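Local atomic coordinates of histidinol-phosphatase (Listeria monocytogenes serotype 4b str. H7858, PDB entry 6NLR), a protein that probably hydrolyses L-histidinol phosphate to histidinol and phosphate in histidine biosynthesis, using a trinuclear metal centre of the PHP family. Residues 47-61 and 124-136. Residues are numbered along the deposited sequence; the frame is centred on the assembly and turned at random. Where two conformers were deposited one is given.
Unlike the reference sequence in segment 124-136: Ile134 (reference Leu).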
ATOM      1  N   PHE A  47      -6.913 -16.753   7.011  1.00 29.93           N
ATOM      2  CA  PHE A  47      -7.182 -15.344   7.384  1.00 30.13           C
ATOM      3  C   PHE A  47      -8.623 -14.974   6.999  1.00 29.58           C
ATOM      4  O   PHE A  47      -9.351 -14.347   7.760  1.00 28.32           O
ATOM      5  CB  PHE A  47      -6.157 -14.429   6.704  1.00 29.15           C
ATOM      6  CG  PHE A  47      -6.463 -12.978   6.920  1.00 27.24           C
ATOM      7  CD1 PHE A  47      -6.048 -12.337   8.075  1.00 28.96           C
ATOM      8  CD2 PHE A  47      -7.225 -12.278   6.001  1.00 30.30           C
ATOM      9  CE1 PHE A  47      -6.379 -11.007   8.300  1.00 26.51           C
ATOM     10  CE2 PHE A  47      -7.541 -10.946   6.226  1.00 28.72           C
ATOM     11  CZ  PHE A  47      -7.129 -10.326   7.375  1.00 25.23           C
HETATM   12  N   MSE A  48      -9.047 -15.401   5.818  1.00 30.00           N
HETATM   13  CA  MSE A  48     -10.344 -15.042   5.270  1.00 35.42           C
HETATM   14  C   MSE A  48     -11.499 -15.716   6.024  1.00 38.22           C
HETATM   15  O   MSE A  48     -12.635 -15.276   5.912  1.00 45.49           O
HETATM   16  CB  MSE A  48     -10.378 -15.404   3.781  1.00 33.88           C
HETATM   17  CG  MSE A  48      -9.520 -14.484   2.921  1.00 36.43           C
HETATM   18 SE   MSE A  48      -9.593 -15.021   1.018  1.00 44.80          SE
HETATM   19  CE  MSE A  48     -10.616 -13.629   0.117  1.00 56.93           C
ATOM     20  N   LYS A  49     -11.232 -16.772   6.807  1.00 36.34           N
ATOM     21  CA  LYS A  49     -12.254 -17.330   7.682  1.00 36.32           C
ATOM     22  C   LYS A  49     -12.452 -16.466   8.932  1.00 33.20           C
ATOM     23  O   LYS A  49     -13.409 -16.741   9.671  1.00 30.90           O
ATOM     24  CB  LYS A  49     -11.878 -18.727   8.191  1.00 36.63           C
ATOM     25  CG  LYS A  49     -11.685 -19.765   7.105  1.00 41.31           C
ATOM     26  CD  LYS A  49     -11.050 -21.036   7.621  1.00 45.13           C
ATOM     27  CE  LYS A  49     -10.587 -21.945   6.501  1.00 46.97           C
ATOM     28  NZ  LYS A  49     -10.233 -23.271   7.039  1.00 48.74           N
ATOM     29  N   ASN A  50     -11.549 -15.519   9.210  1.00 31.52           N
ATOM     30  CA  ASN A  50     -11.465 -14.864  10.541  1.00 30.87           C
ATOM     31  C   ASN A  50     -11.769 -13.376  10.407  1.00 27.10           C
ATOM     32  O   ASN A  50     -11.292 -12.611  11.252  1.00 27.52           O
ATOM     33  CB  ASN A  50     -10.122 -15.157  11.214  1.00 31.28           C
ATOM     34  CG  ASN A  50     -10.062 -16.590  11.712  1.00 36.29           C
ATOM     35  OD1 ASN A  50     -10.757 -16.941  12.660  1.00 38.00           O
ATOM     36  ND2 ASN A  50      -9.297 -17.432  11.044  1.00 34.18           N
ATOM     37  N   THR A  51     -12.561 -12.999   9.411  1.00 25.47           N
ATOM     38  CA  THR A  51     -12.896 -11.583   9.119  1.00 25.66           C
ATOM     39  C   THR A  51     -14.338 -11.321   9.538  1.00 26.32           C
ATOM     40  O   THR A  51     -15.109 -12.278   9.674  1.00 28.29           O
ATOM     41  CB  THR A  51     -12.686 -11.208   7.645  1.00 26.33           C
ATOM     42  OG1 THR A  51     -13.723 -11.810   6.867  1.00 28.37           O
ATOM     43  CG2 THR A  51     -11.314 -11.586   7.130  1.00 26.92           C
ATOM     44  N   ALA A  52     -14.654 -10.051   9.744  1.00 24.99           N
ATOM     45  CA  ALA A  52     -16.020  -9.537   9.898  1.00 26.52           C
ATOM     46  C   ALA A  52     -16.103  -8.275   9.039  1.00 26.48           C
ATOM     47  O   ALA A  52     -15.189  -8.044   8.230  1.00 25.56           O
ATOM     48  CB  ALA A  52     -16.322  -9.299  11.361  1.00 28.27           C
ATOM     49  N   GLY A  53     -17.176  -7.523   9.165  1.00 26.48           N
ATOM     50  CA  GLY A  53     -17.382  -6.330   8.334  1.00 26.18           C
ATOM     51  C   GLY A  53     -17.815  -6.721   6.936  1.00 26.01           C
ATOM     52  O   GLY A  53     -18.092  -7.918   6.680  1.00 24.02           O
ATOM     53  N   ASP A  54     -17.864  -5.746   6.047  1.00 26.26           N
ATOM     54  CA  ASP A  54     -18.379  -5.936   4.670  1.00 28.51           C
ATOM     55  C   ASP A  54     -17.559  -7.034   3.983  1.00 26.93           C
ATOM     56  O   ASP A  54     -16.377  -6.841   3.812  1.00 26.36           O
ATOM     57  CB  ASP A  54     -18.366  -4.600   3.940  1.00 31.44           C
ATOM     58  CG  ASP A  54     -19.223  -4.622   2.693  1.00 33.48           C
ATOM     59  OD1 ASP A  54     -19.013  -5.537   1.883  1.00 36.25           O
ATOM     60  OD2 ASP A  54     -20.072  -3.737   2.549  1.00 38.02           O
ATOM     61  N   LYS A  55     -18.179  -8.168   3.639  1.00 28.78           N
ATOM     62  CA  LYS A  55     -17.519  -9.323   2.962  1.00 28.40           C
ATOM     63  C   LYS A  55     -16.805  -8.851   1.683  1.00 28.07           C
ATOM     64  O   LYS A  55     -15.777  -9.409   1.331  1.00 25.91           O
ATOM     65  CB  LYS A  55     -18.540 -10.421   2.662  1.00 29.79           C
ATOM     66  CG  LYS A  55     -19.017 -11.166   3.906  1.00 31.61           C
ATOM     67  CD  LYS A  55     -20.164 -12.069   3.661  1.00 32.83           C
ATOM     68  CE  LYS A  55     -20.677 -12.657   4.957  1.00 34.38           C
ATOM     69  NZ  LYS A  55     -21.811 -13.567   4.706  1.00 36.14           N
ATOM     70  N   GLU A  56     -17.324  -7.835   1.007  1.00 28.70           N
ATOM     71  CA  GLU A  56     -16.739  -7.321  -0.263  1.00 32.51           C
ATOM     72  C   GLU A  56     -15.302  -6.841  -0.031  1.00 28.57           C
ATOM     73  O   GLU A  56     -14.470  -6.991  -0.938  1.00 28.22           O
ATOM     74  CB  GLU A  56     -17.638  -6.219  -0.822  1.00 39.01           C
ATOM     75  CG  GLU A  56     -17.171  -5.640  -2.147  1.00 46.08           C
ATOM     76  CD  GLU A  56     -18.190  -4.671  -2.766  1.00 55.45           C
ATOM     77  OE1 GLU A  56     -19.414  -4.880  -2.556  1.00 58.87           O
ATOM     78  OE2 GLU A  56     -17.767  -3.689  -3.432  1.00 52.76           O
ATOM     79  N   ALA A  57     -14.978  -6.323   1.150  1.00 26.42           N
ATOM     80  CA  ALA A  57     -13.598  -5.884   1.461  1.00 29.09           C
ATOM     81  C   ALA A  57     -12.657  -7.086   1.359  1.00 30.30           C
ATOM     82  O   ALA A  57     -11.496  -6.893   1.093  1.00 29.81           O
ATOM     83  CB  ALA A  57     -13.544  -5.260   2.831  1.00 27.54           C
ATOM     84  N   VAL A  58     -13.159  -8.296   1.598  1.00 27.44           N
ATOM     85  CA  VAL A  58     -12.320  -9.522   1.639  1.00 26.59           C
ATOM     86  C   VAL A  58     -12.410 -10.226   0.288  1.00 29.26           C
ATOM     87  O   VAL A  58     -11.351 -10.564  -0.244  1.00 28.88           O
ATOM     88  CB  VAL A  58     -12.772 -10.440   2.789  1.00 27.20           C
ATOM     89  CG1 VAL A  58     -11.949 -11.718   2.827  1.00 26.50           C
ATOM     90  CG2 VAL A  58     -12.726  -9.702   4.122  1.00 30.05           C
ATOM     91  N   THR A  59     -13.621 -10.439  -0.257  1.00 29.03           N
ATOM     92  CA  THR A  59     -13.808 -11.213  -1.521  1.00 30.92           C
ATOM     93  C   THR A  59     -13.144 -10.478  -2.685  1.00 30.82           C
ATOM     94  O   THR A  59     -12.692 -11.112  -3.620  1.00 32.38           O
ATOM     95  CB  THR A  59     -15.282 -11.455  -1.866  1.00 32.70           C
ATOM     96  OG1 THR A  59     -15.886 -10.168  -1.931  1.00 34.20           O
ATOM     97  CG2 THR A  59     -16.013 -12.320  -0.863  1.00 34.49           C
ATOM     98  N   THR A  60     -13.071  -9.160  -2.596  1.00 32.86           N
ATOM     99  CA  THR A  60     -12.670  -8.229  -3.681  1.00 32.35           C
ATOM    100  C   THR A  60     -11.211  -7.796  -3.469  1.00 31.61           C
ATOM    101  O   THR A  60     -10.671  -7.125  -4.359  1.00 29.25           O
ATOM    102  CB  THR A  60     -13.758  -7.147  -3.636  1.00 33.15           C
ATOM    103  OG1 THR A  60     -14.608  -7.322  -4.767  1.00 39.98           O
ATOM    104  CG2 THR A  60     -13.247  -5.756  -3.444  1.00 33.52           C
ATOM    105  N   ALA A  61     -10.590  -8.170  -2.339  1.00 30.33           N
ATOM    106  CA  ALA A  61      -9.261  -7.663  -1.926  1.00 31.36           C
ATOM    107  C   ALA A  61      -8.199  -8.038  -2.965  1.00 29.48           C
ATOM    108  O   ALA A  61      -7.326  -7.208  -3.246  1.00 31.21           O
ATOM    109  CB  ALA A  61      -8.891  -8.190  -0.560  1.00 30.31           C
ATOM    110  N   PHE A 124      -5.558  -4.498   7.087  1.00 21.14           N
ATOM    111  CA  PHE A 124      -6.497  -5.169   8.016  1.00 22.21           C
ATOM    112  C   PHE A 124      -5.939  -5.110   9.440  1.00 22.22           C
ATOM    113  O   PHE A 124      -4.732  -5.338   9.649  1.00 22.17           O
ATOM    114  CB  PHE A 124      -6.714  -6.626   7.614  1.00 24.63           C
ATOM    115  CG  PHE A 124      -7.384  -6.834   6.280  1.00 25.11           C
ATOM    116  CD1 PHE A 124      -8.764  -6.807   6.174  1.00 25.17           C
ATOM    117  CD2 PHE A 124      -6.627  -7.099   5.143  1.00 24.72           C
ATOM    118  CE1 PHE A 124      -9.375  -7.023   4.946  1.00 26.71           C
ATOM    119  CE2 PHE A 124      -7.236  -7.292   3.916  1.00 25.12           C
ATOM    120  CZ  PHE A 124      -8.607  -7.248   3.822  1.00 26.81           C
ATOM    121  N   LEU A 125      -6.812  -4.813  10.394  1.00 22.98           N
ATOM    122  CA  LEU A 125      -6.528  -4.881  11.846  1.00 22.59           C
ATOM    123  C   LEU A 125      -7.584  -5.744  12.505  1.00 21.37           C
ATOM    124  O   LEU A 125      -8.699  -5.852  11.970  1.00 22.34           O
ATOM    125  CB  LEU A 125      -6.653  -3.481  12.453  1.00 22.66           C
ATOM    126  CG  LEU A 125      -5.492  -2.541  12.258  1.00 26.30           C
ATOM    127  CD1 LEU A 125      -5.851  -1.187  12.866  1.00 23.85           C
ATOM    128  CD2 LEU A 125      -4.239  -3.129  12.884  1.00 27.85           C
ATOM    129  N   GLU A 126      -7.249  -6.290  13.665  0.51 20.99           N
ATOM    130  CA  GLU A 126      -8.253  -6.904  14.564  0.51 23.01           C
ATOM    131  C   GLU A 126      -9.304  -5.839  14.889  0.51 22.19           C
ATOM    132  O   GLU A 126      -8.916  -4.698  15.244  0.51 21.88           O
ATOM    133  CB  GLU A 126      -7.602  -7.448  15.836  0.51 23.00           C
ATOM    134  CG  GLU A 126      -8.600  -7.588  16.959  0.51 24.50           C
ATOM    135  CD  GLU A 126      -8.236  -8.580  18.038  0.51 25.13           C
ATOM    136  OE1 GLU A 126      -7.044  -8.995  18.080  0.51 28.13           O
ATOM    137  OE2 GLU A 126      -9.140  -8.934  18.815  0.51 22.69           O
ATOM    138  N   GLY A 127     -10.576  -6.195  14.772  1.00 21.30           N
ATOM    139  CA  GLY A 127     -11.680  -5.285  15.097  1.00 21.84           C
ATOM    140  C   GLY A 127     -12.883  -6.048  15.570  1.00 22.42           C
ATOM    141  O   GLY A 127     -12.738  -7.202  16.033  1.00 23.16           O
ATOM    142  N   GLN A 128     -14.046  -5.425  15.449  1.00 23.23           N
ATOM    143  CA  GLN A 128     -15.314  -5.958  15.986  1.00 24.13           C
ATOM    144  C   GLN A 128     -15.660  -7.199  15.163  1.00 24.93           C
ATOM    145  O   GLN A 128     -15.901  -7.049  13.935  1.00 24.32           O
ATOM    146  CB  GLN A 128     -16.379  -4.871  15.931  1.00 23.43           C
ATOM    147  CG  GLN A 128     -17.658  -5.228  16.667  1.00 25.09           C
ATOM    148  CD  GLN A 128     -17.489  -5.421  18.153  1.00 26.67           C
ATOM    149  OE1 GLN A 128     -18.135  -6.281  18.750  1.00 29.23           O
ATOM    150  NE2 GLN A 128     -16.645  -4.618  18.769  1.00 22.83           N
ATOM    151  N   GLY A 129     -15.641  -8.374  15.802  1.00 24.49           N
ATOM    152  CA  GLY A 129     -16.100  -9.641  15.201  1.00 24.83           C
ATOM    153  C   GLY A 129     -15.002 -10.390  14.474  1.00 24.57           C
ATOM    154  O   GLY A 129     -15.293 -11.494  13.966  1.00 25.68           O
ATOM    155  N   GLY A 130     -13.787  -9.824  14.390  1.00 24.43           N
ATOM    156  CA  GLY A 130     -12.638 -10.448  13.710  1.00 22.69           C
ATOM    157  C   GLY A 130     -11.824  -9.396  12.993  1.00 24.15           C
ATOM    158  O   GLY A 130     -11.942  -8.192  13.360  1.00 23.81           O
ATOM    159  N   PHE A 131     -11.062  -9.796  11.974  1.00 23.66           N
ATOM    160  CA  PHE A 131     -10.233  -8.844  11.198  1.00 24.30           C
ATOM    161  C   PHE A 131     -11.164  -7.933  10.398  1.00 22.16           C
ATOM    162  O   PHE A 131     -12.206  -8.392   9.889  1.00 21.41           O
ATOM    163  CB  PHE A 131      -9.223  -9.564  10.304  1.00 28.46           C
ATOM    164  CG  PHE A 131      -8.032 -10.080  11.058  1.00 33.24           C
ATOM    165  CD1 PHE A 131      -7.045  -9.203  11.490  1.00 36.42           C
ATOM    166  CD2 PHE A 131      -7.902 -11.432  11.333  1.00 39.00           C
ATOM    167  CE1 PHE A 131      -5.943  -9.672  12.177  1.00 42.19           C
ATOM    168  CE2 PHE A 131      -6.802 -11.899  12.038  1.00 41.49           C
ATOM    169  CZ  PHE A 131      -5.838 -11.014  12.470  1.00 41.80           C
ATOM    170  N   ARG A 132     -10.795  -6.663  10.350  1.00 19.26           N
ATOM    171  CA  ARG A 132     -11.593  -5.578   9.749  1.00 19.78           C
ATOM    172  C   ARG A 132     -10.691  -4.751   8.836  1.00 19.98           C
ATOM    173  O   ARG A 132      -9.466  -4.675   9.055  1.00 20.68           O
ATOM    174  CB  ARG A 132     -12.214  -4.694  10.830  1.00 20.44           C
ATOM    175  CG  ARG A 132     -13.186  -5.398  11.757  1.00 20.12           C
ATOM    176  CD  ARG A 132     -14.393  -5.973  11.056  1.00 21.40           C
ATOM    177  NE  ARG A 132     -15.208  -4.927  10.457  1.00 20.83           N
ATOM    178  CZ  ARG A 132     -16.384  -4.516  10.906  1.00 21.30           C
ATOM    179  NH1 ARG A 132     -16.937  -5.033  11.998  1.00 24.12           N
ATOM    180  NH2 ARG A 132     -17.015  -3.556  10.257  1.00 20.82           N
ATOM    181  N   SER A 133     -11.297  -4.181   7.812  1.00 20.83           N
ATOM    182  CA  SER A 133     -10.591  -3.393   6.780  1.00 21.27           C
ATOM    183  C   SER A 133     -10.363  -1.967   7.288  1.00 20.09           C
ATOM    184  O   SER A 133     -11.302  -1.355   7.798  1.00 21.77           O
ATOM    185  CB  SER A 133     -11.383  -3.393   5.506  1.00 22.04           C
ATOM    186  OG  SER A 133     -10.782  -2.529   4.553  1.00 19.46           O
ATOM    187  N   ILE A 134      -9.163  -1.448   7.066  1.00 21.09           N
ATOM    188  CA  ILE A 134      -8.760  -0.044   7.335  1.00 21.98           C
ATOM    189  C   ILE A 134      -9.332   0.864   6.236  1.00 22.90           C
ATOM    190  O   ILE A 134      -9.621   2.035   6.545  1.00 21.17           O
ATOM    191  CB  ILE A 134      -7.223   0.050   7.404  1.00 22.97           C
ATOM    192  CG1 ILE A 134      -6.691  -0.709   8.620  1.00 25.62           C
ATOM    193  CG2 ILE A 134      -6.756   1.502   7.377  1.00 23.57           C
ATOM    194  CD1 ILE A 134      -5.237  -1.106   8.507  1.00 24.69           C
ATOM    195  N   ASP A 135      -9.498   0.358   5.009  1.00 21.59           N
ATOM    196  CA  ASP A 135      -9.618   1.251   3.819  1.00 26.33           C
ATOM    197  C   ASP A 135     -10.853   0.950   2.955  1.00 24.54           C
ATOM    198  O   ASP A 135     -10.938   1.529   1.888  1.00 26.82           O
ATOM    199  CB  ASP A 135      -8.326   1.209   2.987  1.00 28.07           C
ATOM    200  CG  ASP A 135      -7.984  -0.141   2.383  1.00 28.96           C
ATOM    201  OD1 ASP A 135      -8.632  -1.127   2.733  1.00 34.76           O
ATOM    202  OD2 ASP A 135      -7.063  -0.194   1.564  1.00 35.64           O
ATOM    203  N   PHE A 136     -11.813   0.139   3.402  1.00 23.95           N
ATOM    204  CA  PHE A 136     -12.977  -0.194   2.549  1.00 22.70           C
ATOM    205  C   PHE A 136     -13.943   0.998   2.493  1.00 23.74           C
ATOM    206  O   PHE A 136     -14.303   1.435   1.413  1.00 24.28           O
ATOM    207  CB  PHE A 136     -13.660  -1.486   2.994  1.00 23.31           C
ATOM    208  CG  PHE A 136     -14.804  -1.851   2.084  1.00 25.68           C
ATOM    209  CD1 PHE A 136     -14.566  -2.350   0.806  1.00 27.77           C
ATOM    210  CD2 PHE A 136     -16.114  -1.622   2.474  1.00 26.19           C
ATOM    211  CE1 PHE A 136     -15.627  -2.638  -0.043  1.00 29.39           C
ATOM    212  CE2 PHE A 136     -17.170  -1.875   1.607  1.00 28.20           C
ATOM    213  CZ  PHE A 136     -16.928  -2.396   0.363  1.00 28.17           C
TER
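Phe47 brings CZ and CE1 of its ring against Phe124 and Phe131, forming a three-ring aromatic cluster. Its CZ lies 3.7 Å from CG of Phe124, an edge-to-face pair with planes at 66°, while its CE1 stands over one face of Phe131, 3.3 Å from that ring's CG, in an oblique pairing. With CG anti to the backbone N (chi1 174°), the ring is carried toward the two strands; a flat, apolar ring can meet both partners at once, and Leu97 also touches it.

Beside the cluster the backbones join. Phe131 N donates to Asn50 O (2.9 Å), nearly straight and on a carbonyl lone pair, and Ala52 N donates back to Phe131 O (3.0 Å). This single beta bridge centres on Thr51 and Phe131, where 130-133 is an outermost strand of its sheet. Gly130, with no side chain, brings its CA to 3.5 Å from Asn50 O, a CA-H...O contact, and the small Ala52 methyl rests against Gln128 O (3.4 Å) in the type II turn.

Gly53 CA, bare of a side chain, sits over one face of the Arg132 guanidinium, 3.3 Å from CZ. Bends at chi2 and chi3 curl Arg132 back so that NH1 binds Gln128 O in the guanidinium plane. Farther along, Ala57 CB packs on Phe136 (3.7 Å to CD1), and the Asp54 carboxylate, whose OD1 takes a capping bond from Glu56 N at the turn leading into helix 56-59, lies across the same ring, its plane turned 42° from it.

The contact thus ties the connection after strand 34-40 to the hairpin 124-133 of this PHP domain: two backbone bonds fix the pairing of Thr51 with Phe131, aromatic packing supplies much of the apolar surface, and Asp140 OD1, which takes both Arg132 NH2 in a salt bridge and Asp54 N, probably helps balance the arginine's charge and links both segments through helix 138-149.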